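Local coordinates for protein auracyanin-B-2 (Chloroflexus aurantiacus, PDB 1QHQ) that probably serves as a soluble blue copper electron acceptor for the membrane-bound alternative complex III, at residues V43-V48 / H57-V62; T33-P38 / Y118-T123; G64-A69 / G131-L136. All coordinates share one frame; numbering follows the deposited sequence. Where two conformers were deposited one is given.

Three contacts sample the cupredoxin sandwich at different depths. Contact 1 is the core one: strand 42-49 of one sheet faces the 57-62 segment, whose strand lies in the other, and apolar side chains do the work. Contact 2 is partly buried and runs within the second sheet, where a tyrosine of strand 116-121 reaches past the neighbouring strand 133-139 to strand 34-38. Contact 3 is at the surface, a charged pair tying helix 66-77 to strand 133-139. Strands 60-62, 116-121 and 133-139 share that second sheet, and the segments carrying them also bring H57, C122 and M132 to the copper.

Contact 1. Residues V43-V48 / H57-V62; sequences VRLDFV and HNWVLV. With CU (copper (II) ion), chain B.
F47 and L45 reach from strand 43-48 into the interior and meet W59, N58 and H57 of the 57-62 segment. The dense part lies around the F47 ring; CG of F47, anti to the backbone N (chi1 -178°), extends it across to the H57-W59 backbone. CB of W59 stands over one face, 4.1 Å from F47 CD2, while the carbonyl O of H57 sits near the ring plane at the edge, 3.6 Å from F47 CE2. F47 CE2 also comes within 3.5 Å of N58 C and is 3.7 Å from CB of H57, whose side chain crosses F47 at about a right angle. L45 lies over one face of the W59 indole, with L45 CG above its centre and L45 CD2 4.0 Å from W59 CD2; the modelled position of L45 CD1 is doubtful. Y120 and F30 also meet this indole.

The outer face of the strand is looser and polar. R44 and D46 take no part in the contact, are partly exposed and pair side-on: R44 NE reaches D46 OD1 at 2.9 Å and R44 NH2 reaches D46 OD2 at 3.1 Å.

No hydrogen bond links the segments; van der Waals contact holds them, part of it from the F47 ring to backbone atoms. H57 ND1 binds copper at 2.0 Å, so the apolar core reaches right up to this ligand.

Contact 2. Residues T33-P38 / Y118-T123; sequences TSLSLP and YLYICT. With CU (copper (II) ion), chain B.
Y120 reaches L35, S34 and T33 with the far half of its ring and its hydroxyl. The apolar part is the meeting with L35, whose side chain crosses the tyrosine at about a right angle. CD1 of L35 is 3.6 Å from Y120 CE1 and 4.1 Å from the ring centroid, an off-centre CH-pi contact 30° from the ring normal. The ring gets this far because CG of Y120 stands between the backbone N and the carbonyl carbon (chi1 51°), which sends it across strand 133-139, the strand separating the two segments in the sheet. It passes over G134, with CZ of Y120 3.5 Å from CA of G134, and the F30 ring meets it edge-to-face.

The polar part is the hydroxyl. Y120 OH is hydrogen-bonded to the carbonyl O of Q32, just before the 33-38 segment. The N of S34 is also near, 3.1 Å from Y120 OH, but the angle is too poor for a bond. A leucine in place of Y120 would probably leave the Q32 carbonyl without this partner and open a gap between L35 and G134.

Metal bonding comes last. Two residues beyond Y120, C122 has its SG anti to the backbone N (chi1 171°) and binds copper at 2.2 Å. H57, H127 and M132 complete the type I blue copper site, to which strand 116-121 leads in this cupredoxin fold.

Contact 3. Residues G64-A69 / G131-L136; sequences GGDDVA and GMKGTL. With SO4 (sulfate ion), chain E.
K133 and D66 form the cross-link, a salt bridge with K133 NZ donating to D66 OD1 at 3.2 Å. The lysine leaves strand 133-139 with CG between its backbone N and carbonyl carbon (chi1 63°) and then runs extended, which brings K133 NZ to D66 OD1 from above the carboxylate plane, 37° out of it. D66 OD1 has a second partner in the hydroxyl of Y128, so two bonds grip this one oxygen, and L119 packs beside the aspartate.

Backbone donors at the start of helix 66-77 are taken up by a sulfate, probably from the crystallisation liquor. G65 N donates to its O3 at 2.9 Å and V68 N to its O1 at 2.7 Å, both fairly straight. A69 N closes the first helical turn onto the carbonyl O of G65, 2.9 Å away.

M132 lies at the centre of an inverse gamma turn just before the strand, and its side chain belongs to the copper site, while the side chain of K133, about 10 Å from the copper at its nearest atom, reaches the helix. The D66-K133 salt bridge thus ties the N-terminal turn of helix 66-77 to strand 133-139 on the outside of the cupredoxin sandwich.

Contact 1. Residues V43-V48 / H57-V62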
loop_
_atom_site.group_PDB
_atom_site.type_symbol
_atom_site.label_atom_id
_atom_site.label_comp_id
_atom_site.label_asym_id
_atom_site.label_seq_id
_atom_site.Cartn_x
_atom_site.Cartn_y
_atom_site.Cartn_z
ATOM N N VAL A 43 -10.460 1.255 8.311
ATOM C CA VAL A 43 -10.040 -0.134 8.037
ATOM C C VAL A 43 -8.605 -0.326 8.484
ATOM O O VAL A 43 -7.790 0.585 8.301
ATOM C CB VAL A 43 -10.099 -0.444 6.511
ATOM C CG1 VAL A 43 -9.512 -1.788 6.199
ATOM C CG2 VAL A 43 -11.542 -0.304 6.027
ATOM N N ARG A 44 -8.310 -1.450 9.118
ATOM C CA ARG A 44 -6.924 -1.849 9.318
ATOM C C ARG A 44 -6.529 -2.868 8.250
ATOM O O ARG A 44 -7.099 -3.934 8.134
ATOM C CB ARG A 44 -6.652 -2.426 10.708
ATOM C CG ARG A 44 -5.073 -2.572 10.879
ATOM C CD ARG A 44 -4.806 -3.256 12.216
ATOM N NE ARG A 44 -5.197 -4.647 12.206
ATOM C CZ ARG A 44 -5.927 -5.364 12.981
ATOM N NH1 ARG A 44 -6.476 -4.802 14.106
ATOM N NH2 ARG A 44 -6.206 -6.642 12.745
ATOM N N LEU A 45 -5.481 -2.473 7.471
ATOM C CA LEU A 45 -4.975 -3.396 6.460
ATOM C C LEU A 45 -3.695 -4.056 7.013
ATOM O O LEU A 45 -2.820 -3.347 7.524
ATOM C CB LEU A 45 -4.599 -2.580 5.205
ATOM C CG LEU A 45 -4.134 -3.393 3.988
ATOM C CD1 LEU A 45 -4.310 -2.611 2.712
ATOM C CD2 LEU A 45 -2.667 -3.811 4.160
ATOM N N ASP A 46 -3.729 -5.356 7.082
ATOM C CA ASP A 46 -2.577 -6.124 7.593
ATOM C C ASP A 46 -1.825 -6.707 6.365
ATOM O O ASP A 46 -2.389 -7.571 5.711
ATOM C CB ASP A 46 -3.049 -7.247 8.497
ATOM C CG ASP A 46 -3.828 -6.715 9.726
ATOM O OD1 ASP A 46 -3.479 -5.617 10.146
ATOM O OD2 ASP A 46 -4.626 -7.504 10.268
ATOM N N PHE A 47 -0.605 -6.232 6.152
ATOM C CA PHE A 47 0.183 -6.797 5.010
ATOM C C PHE A 47 1.247 -7.752 5.572
ATOM O O PHE A 47 2.061 -7.375 6.417
ATOM C CB PHE A 47 0.874 -5.620 4.318
ATOM C CG PHE A 47 1.690 -6.019 3.098
ATOM C CD1 PHE A 47 1.262 -7.066 2.324
ATOM C CD2 PHE A 47 2.847 -5.352 2.803
ATOM C CE1 PHE A 47 2.031 -7.497 1.224
ATOM C CE2 PHE A 47 3.590 -5.757 1.689
ATOM C CZ PHE A 47 3.167 -6.791 0.904
ATOM N N VAL A 48 1.068 -9.024 5.243
ATOM C CA VAL A 48 2.022 -10.059 5.669
ATOM C C VAL A 48 2.954 -10.395 4.487
ATOM O O VAL A 48 2.492 -10.767 3.418
ATOM C CB VAL A 48 1.243 -11.341 6.046
ATOM C CG1 VAL A 48 2.198 -12.384 6.598
ATOM C CG2 VAL A 48 0.172 -10.984 7.102
ATOM N N HIS A 57 8.794 -5.547 0.549
ATOM C CA HIS A 57 7.561 -5.098 -0.080
ATOM C C HIS A 57 6.763 -4.200 0.898
ATOM O O HIS A 57 6.866 -4.326 2.100
ATOM C CB HIS A 57 6.623 -6.261 -0.362
ATOM C CG HIS A 57 7.007 -7.284 -1.379
ATOM N ND1 HIS A 57 7.253 -6.947 -2.701
ATOM C CD2 HIS A 57 7.014 -8.623 -1.316
ATOM C CE1 HIS A 57 7.463 -8.054 -3.385
ATOM N NE2 HIS A 57 7.339 -9.098 -2.577
ATOM N N ASN A 58 5.982 -3.314 0.258
ATOM C CA ASN A 58 5.050 -2.511 1.095
ATOM C C ASN A 58 3.714 -2.518 0.333
ATOM O O ASN A 58 3.534 -3.134 -0.669
ATOM C CB ASN A 58 5.516 -1.150 1.420
ATOM C CG ASN A 58 5.584 -0.157 0.297
ATOM O OD1 ASN A 58 5.424 -0.585 -0.860
ATOM N ND2 ASN A 58 5.815 1.113 0.574
ATOM N N TRP A 59 2.708 -1.924 1.002
ATOM C CA TRP A 59 1.373 -1.749 0.399
ATOM C C TRP A 59 1.056 -0.260 0.456
ATOM O O TRP A 59 1.111 0.363 1.556
ATOM C CB TRP A 59 0.342 -2.561 1.139
ATOM C CG TRP A 59 -1.065 -2.457 0.592
ATOM C CD1 TRP A 59 -1.600 -3.288 -0.339
ATOM C CD2 TRP A 59 -2.082 -1.521 0.954
ATOM N NE1 TRP A 59 -2.931 -2.923 -0.588
ATOM C CE2 TRP A 59 -3.195 -1.816 0.181
ATOM C CE3 TRP A 59 -2.113 -0.451 1.860
ATOM C CZ2 TRP A 59 -4.416 -1.121 0.327
ATOM C CZ3 TRP A 59 -3.315 0.278 1.979
ATOM C CH2 TRP A 59 -4.415 -0.049 1.193
ATOM N N VAL A 60 0.777 0.320 -0.694
ATOM C CA VAL A 60 0.565 1.753 -0.829
ATOM C C VAL A 60 -0.710 2.039 -1.626
ATOM O O VAL A 60 -0.829 1.670 -2.761
ATOM C CB VAL A 60 1.717 2.486 -1.556
ATOM C CG1 VAL A 60 1.470 4.001 -1.571
ATOM C CG2 VAL A 60 3.031 2.197 -0.836
ATOM N N LEU A 61 -1.676 2.699 -0.939
ATOM C CA LEU A 61 -2.933 3.048 -1.658
ATOM C C LEU A 61 -2.832 4.471 -2.181
ATOM O O LEU A 61 -2.513 5.374 -1.428
ATOM C CB LEU A 61 -4.081 2.946 -0.620
ATOM C CG LEU A 61 -5.442 3.389 -1.240
ATOM C CD1 LEU A 61 -5.832 2.379 -2.315
ATOM C CD2 LEU A 61 -6.514 3.418 -0.158
ATOM N N VAL A 62 -3.061 4.649 -3.482
ATOM C CA VAL A 62 -2.935 5.972 -4.068
ATOM C C VAL A 62 -4.303 6.514 -4.497
ATOM O O VAL A 62 -5.214 5.758 -4.752
ATOM C CB VAL A 62 -1.939 6.039 -5.218
ATOM C CG1 VAL A 62 -0.604 5.390 -4.800
ATOM C CG2 VAL A 62 -2.472 5.421 -6.471
HETATM CU CU CU B . 7.205 -5.126 -3.572
#

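Contact 2. Residues T33-P38 / Y118-T123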
loop_
_atom_site.group_PDB
_atom_site.type_symbol
_atom_site.label_atom_id
_atom_site.label_comp_id
_atom_site.label_asym_id
_atom_site.label_seq_id
_atom_site.Cartn_x
_atom_site.Cartn_y
_atom_site.Cartn_z
ATOM N N THR A 33 -5.050 -9.173 -6.077
ATOM C CA THR A 33 -4.917 -8.077 -7.048
ATOM C C THR A 33 -6.180 -7.237 -7.128
ATOM O O THR A 33 -6.222 -6.229 -7.822
ATOM C CB THR A 33 -4.592 -8.619 -8.452
ATOM O OG1 THR A 33 -5.631 -9.516 -8.844
ATOM C CG2 THR A 33 -3.252 -9.364 -8.404
ATOM N N SER A 34 -7.179 -7.618 -6.299
ATOM C CA SER A 34 -8.332 -6.741 -6.123
ATOM C C SER A 34 -8.776 -6.739 -4.650
ATOM O O SER A 34 -8.695 -7.695 -3.929
ATOM C CB SER A 34 -9.478 -7.081 -7.037
ATOM O OG SER A 34 -10.278 -8.108 -6.548
ATOM N N LEU A 35 -9.202 -5.534 -4.221
ATOM C CA LEU A 35 -9.769 -5.399 -2.879
ATOM C C LEU A 35 -11.082 -4.579 -3.043
ATOM O O LEU A 35 -11.175 -3.833 -3.993
ATOM C CB LEU A 35 -8.826 -4.593 -1.976
ATOM C CG LEU A 35 -7.547 -5.337 -1.542
ATOM C CD1 LEU A 35 -6.626 -4.423 -0.773
ATOM C CD2 LEU A 35 -7.886 -6.582 -0.728
ATOM N N SER A 36 -11.935 -4.758 -2.037
ATOM C CA SER A 36 -13.210 -3.985 -2.063
ATOM C C SER A 36 -13.481 -3.508 -0.632
ATOM O O SER A 36 -13.439 -4.353 0.265
ATOM C CB SER A 36 -14.301 -5.031 -2.434
ATOM O OG SER A 36 -15.533 -4.455 -2.657
ATOM N N LEU A 37 -13.801 -2.256 -0.435
ATOM C CA LEU A 37 -14.148 -1.786 0.943
ATOM C C LEU A 37 -15.226 -0.709 0.766
ATOM O O LEU A 37 -15.239 0.028 -0.200
ATOM C CB LEU A 37 -12.905 -1.146 1.561
ATOM C CG LEU A 37 -11.690 -2.039 1.859
ATOM C CD1 LEU A 37 -10.495 -1.155 2.178
ATOM C CD2 LEU A 37 -12.044 -2.956 3.046
ATOM N N PRO A 38 -16.019 -0.509 1.831
ATOM C CA PRO A 38 -16.987 0.595 1.804
ATOM C C PRO A 38 -16.286 1.921 1.970
ATOM O O PRO A 38 -15.225 1.966 2.605
ATOM C CB PRO A 38 -17.883 0.276 2.995
ATOM C CG PRO A 38 -17.012 -0.484 3.944
ATOM C CD PRO A 38 -16.062 -1.295 3.040
ATOM N N TYR A 118 -9.318 2.814 -7.123
ATOM C CA TYR A 118 -8.037 3.339 -6.686
ATOM C C TYR A 118 -6.978 2.220 -6.822
ATOM O O TYR A 118 -7.301 1.068 -6.521
ATOM C CB TYR A 118 -8.107 3.676 -5.178
ATOM C CG TYR A 118 -9.163 4.719 -4.850
ATOM C CD1 TYR A 118 -10.470 4.329 -4.575
ATOM C CD2 TYR A 118 -8.799 6.043 -4.723
ATOM C CE1 TYR A 118 -11.418 5.310 -4.276
ATOM C CE2 TYR A 118 -9.730 7.013 -4.354
ATOM C CZ TYR A 118 -11.032 6.607 -4.174
ATOM O OH TYR A 118 -11.978 7.582 -3.810
ATOM N N LEU A 119 -5.794 2.583 -7.251
ATOM C CA LEU A 119 -4.743 1.539 -7.278
ATOM C C LEU A 119 -4.057 1.467 -5.917
ATOM O O LEU A 119 -3.846 2.482 -5.258
ATOM C CB LEU A 119 -3.665 1.915 -8.301
ATOM C CG LEU A 119 -4.005 1.689 -9.764
ATOM C CD1 LEU A 119 -2.793 2.123 -10.617
ATOM C CD2 LEU A 119 -4.357 0.256 -10.058
ATOM N N TYR A 120 -3.632 0.247 -5.588
ATOM C CA TYR A 120 -2.648 0.055 -4.527
ATOM C C TYR A 120 -1.387 -0.561 -5.234
ATOM O O TYR A 120 -1.572 -1.291 -6.205
ATOM C CB TYR A 120 -3.077 -0.789 -3.390
ATOM C CG TYR A 120 -3.666 -2.135 -3.687
ATOM C CD1 TYR A 120 -5.075 -2.253 -3.896
ATOM C CD2 TYR A 120 -2.903 -3.302 -3.737
ATOM C CE1 TYR A 120 -5.615 -3.488 -4.104
ATOM C CE2 TYR A 120 -3.471 -4.527 -3.970
ATOM C CZ TYR A 120 -4.845 -4.626 -4.156
ATOM O OH TYR A 120 -5.419 -5.841 -4.409
ATOM N N ILE A 121 -0.239 -0.140 -4.785
ATOM C CA ILE A 121 1.013 -0.602 -5.415
ATOM C C ILE A 121 2.012 -0.904 -4.316
ATOM O O ILE A 121 1.851 -0.573 -3.139
ATOM C CB ILE A 121 1.655 0.514 -6.308
ATOM C CG1 ILE A 121 2.045 1.714 -5.507
ATOM C CG2 ILE A 121 0.670 0.876 -7.436
ATOM C CD1 ILE A 121 2.656 2.878 -6.314
ATOM N N CYS A 122 3.138 -1.487 -4.731
ATOM C CA CYS A 122 4.305 -1.593 -3.868
ATOM C C CYS A 122 5.326 -0.565 -4.410
ATOM O O CYS A 122 5.438 -0.474 -5.640
ATOM C CB CYS A 122 4.873 -2.982 -3.898
ATOM S SG CYS A 122 6.483 -3.120 -3.053
ATOM N N THR A 123 5.963 0.186 -3.558
ATOM C CA THR A 123 6.923 1.178 -4.008
ATOM C C THR A 123 8.380 0.739 -3.895
ATOM O O THR A 123 9.232 1.584 -4.220
ATOM C CB THR A 123 6.748 2.535 -3.342
ATOM O OG1 THR A 123 6.837 2.459 -1.920
ATOM C CG2 THR A 123 5.383 3.109 -3.762
HETATM CU CU CU B . 7.205 -5.126 -3.572
#

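Contact 3. Residues G64-A69 / G131-L136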
loop_
_atom_site.group_PDB
_atom_site.type_symbol
_atom_site.label_atom_id
_atom_site.label_comp_id
_atom_site.label_asym_id
_atom_site.label_seq_id
_atom_site.Cartn_x
_atom_site.Cartn_y
_atom_site.Cartn_z
ATOM N N GLY A 64 -5.915 7.542 -7.036
ATOM C CA GLY A 64 -6.048 7.571 -8.485
ATOM C C GLY A 64 -5.594 6.275 -9.141
ATOM O O GLY A 64 -5.531 5.213 -8.534
ATOM N N GLY A 65 -5.280 6.392 -10.430
ATOM C CA GLY A 65 -4.873 5.322 -11.282
ATOM C C GLY A 65 -3.350 5.352 -11.541
ATOM O O GLY A 65 -2.592 5.810 -10.712
ATOM N N ASP A 66 -2.988 4.899 -12.740
ATOM C CA ASP A 66 -1.581 4.690 -13.069
ATOM C C ASP A 66 -0.759 5.938 -13.118
ATOM O O ASP A 66 0.415 5.915 -12.682
ATOM C CB ASP A 66 -1.414 3.842 -14.317
ATOM C CG ASP A 66 -1.643 2.362 -14.027
ATOM O OD1 ASP A 66 -0.813 1.767 -13.270
ATOM O OD2 ASP A 66 -2.691 1.855 -14.447
ATOM N N ASP A 67 -1.311 7.080 -13.515
ATOM C CA ASP A 67 -0.569 8.331 -13.531
ATOM C C ASP A 67 -0.228 8.809 -12.142
ATOM O O ASP A 67 0.891 9.197 -11.823
ATOM C CB ASP A 67 -1.367 9.419 -14.277
ATOM C CG ASP A 67 -1.338 9.195 -15.784
ATOM O OD1 ASP A 67 -0.623 8.283 -16.251
ATOM O OD2 ASP A 67 -2.048 9.945 -16.490
ATOM N N VAL A 68 -1.230 8.710 -11.246
ATOM C CA VAL A 68 -0.980 9.081 -9.836
ATOM C C VAL A 68 -0.035 8.073 -9.189
ATOM O O VAL A 68 0.909 8.451 -8.465
ATOM C CB VAL A 68 -2.336 9.154 -9.114
ATOM C CG1 VAL A 68 -2.228 9.157 -7.618
ATOM C CG2 VAL A 68 -3.067 10.438 -9.592
ATOM N N ALA A 69 -0.199 6.809 -9.514
ATOM C CA ALA A 69 0.641 5.747 -8.963
ATOM C C ALA A 69 2.097 5.959 -9.335
ATOM O O ALA A 69 2.995 5.697 -8.542
ATOM C CB ALA A 69 0.160 4.370 -9.387
ATOM N N GLY A 131 4.701 -4.829 -12.185
ATOM C CA GLY A 131 3.322 -5.220 -12.110
ATOM C C GLY A 131 2.762 -5.393 -10.691
ATOM O O GLY A 131 1.666 -5.995 -10.575
ATOM N N MET A 132 3.522 -5.064 -9.684
ATOM C CA MET A 132 3.057 -5.266 -8.289
ATOM C C MET A 132 2.076 -4.128 -7.930
ATOM O O MET A 132 2.437 -3.096 -7.423
ATOM C CB MET A 132 4.209 -5.278 -7.305
ATOM C CG MET A 132 3.658 -5.697 -5.882
ATOM S SD MET A 132 5.052 -6.398 -4.924
ATOM C CE MET A 132 4.134 -6.685 -3.362
ATOM N N LYS A 133 0.823 -4.459 -8.233
ATOM C CA LYS A 133 -0.257 -3.451 -8.043
ATOM C C LYS A 133 -1.555 -4.252 -7.923
ATOM O O LYS A 133 -1.603 -5.395 -8.303
ATOM C CB LYS A 133 -0.303 -2.504 -9.195
ATOM C CG LYS A 133 -0.629 -3.085 -10.566
ATOM C CD LYS A 133 -0.601 -1.917 -11.565
ATOM C CE LYS A 133 -0.418 -2.411 -12.992
ATOM N NZ LYS A 133 -0.012 -1.230 -13.856
ATOM N N GLY A 134 -2.625 -3.523 -7.584
ATOM C CA GLY A 134 -3.955 -4.181 -7.528
ATOM C C GLY A 134 -4.977 -3.007 -7.466
ATOM O O GLY A 134 -4.563 -1.851 -7.374
ATOM N N THR A 135 -6.231 -3.370 -7.582
ATOM C CA THR A 135 -7.268 -2.339 -7.641
ATOM C C THR A 135 -8.174 -2.442 -6.400
ATOM O O THR A 135 -8.738 -3.485 -6.140
ATOM C CB THR A 135 -8.123 -2.534 -8.904
ATOM O OG1 THR A 135 -7.285 -2.292 -10.063
ATOM C CG2 THR A 135 -9.276 -1.535 -8.933
ATOM N N LEU A 136 -8.280 -1.302 -5.730
ATOM C CA LEU A 136 -9.263 -1.217 -4.617
ATOM C C LEU A 136 -10.527 -0.539 -5.202
ATOM O O LEU A 136 -10.443 0.592 -5.670
ATOM C CB LEU A 136 -8.711 -0.335 -3.488
ATOM C CG LEU A 136 -9.799 0.041 -2.428
ATOM C CD1 LEU A 136 -10.286 -1.191 -1.696
ATOM C CD2 LEU A 136 -9.198 1.042 -1.455
HETATM S S SO4 E . -4.931 8.904 -12.874
HETATM O O1 SO4 E . -3.612 8.427 -12.379
HETATM O O2 SO4 E . -4.806 10.317 -13.383
HETATM O O3 SO4 E . -5.930 8.919 -11.737
HETATM O O4 SO4 E . -5.424 8.009 -13.964
#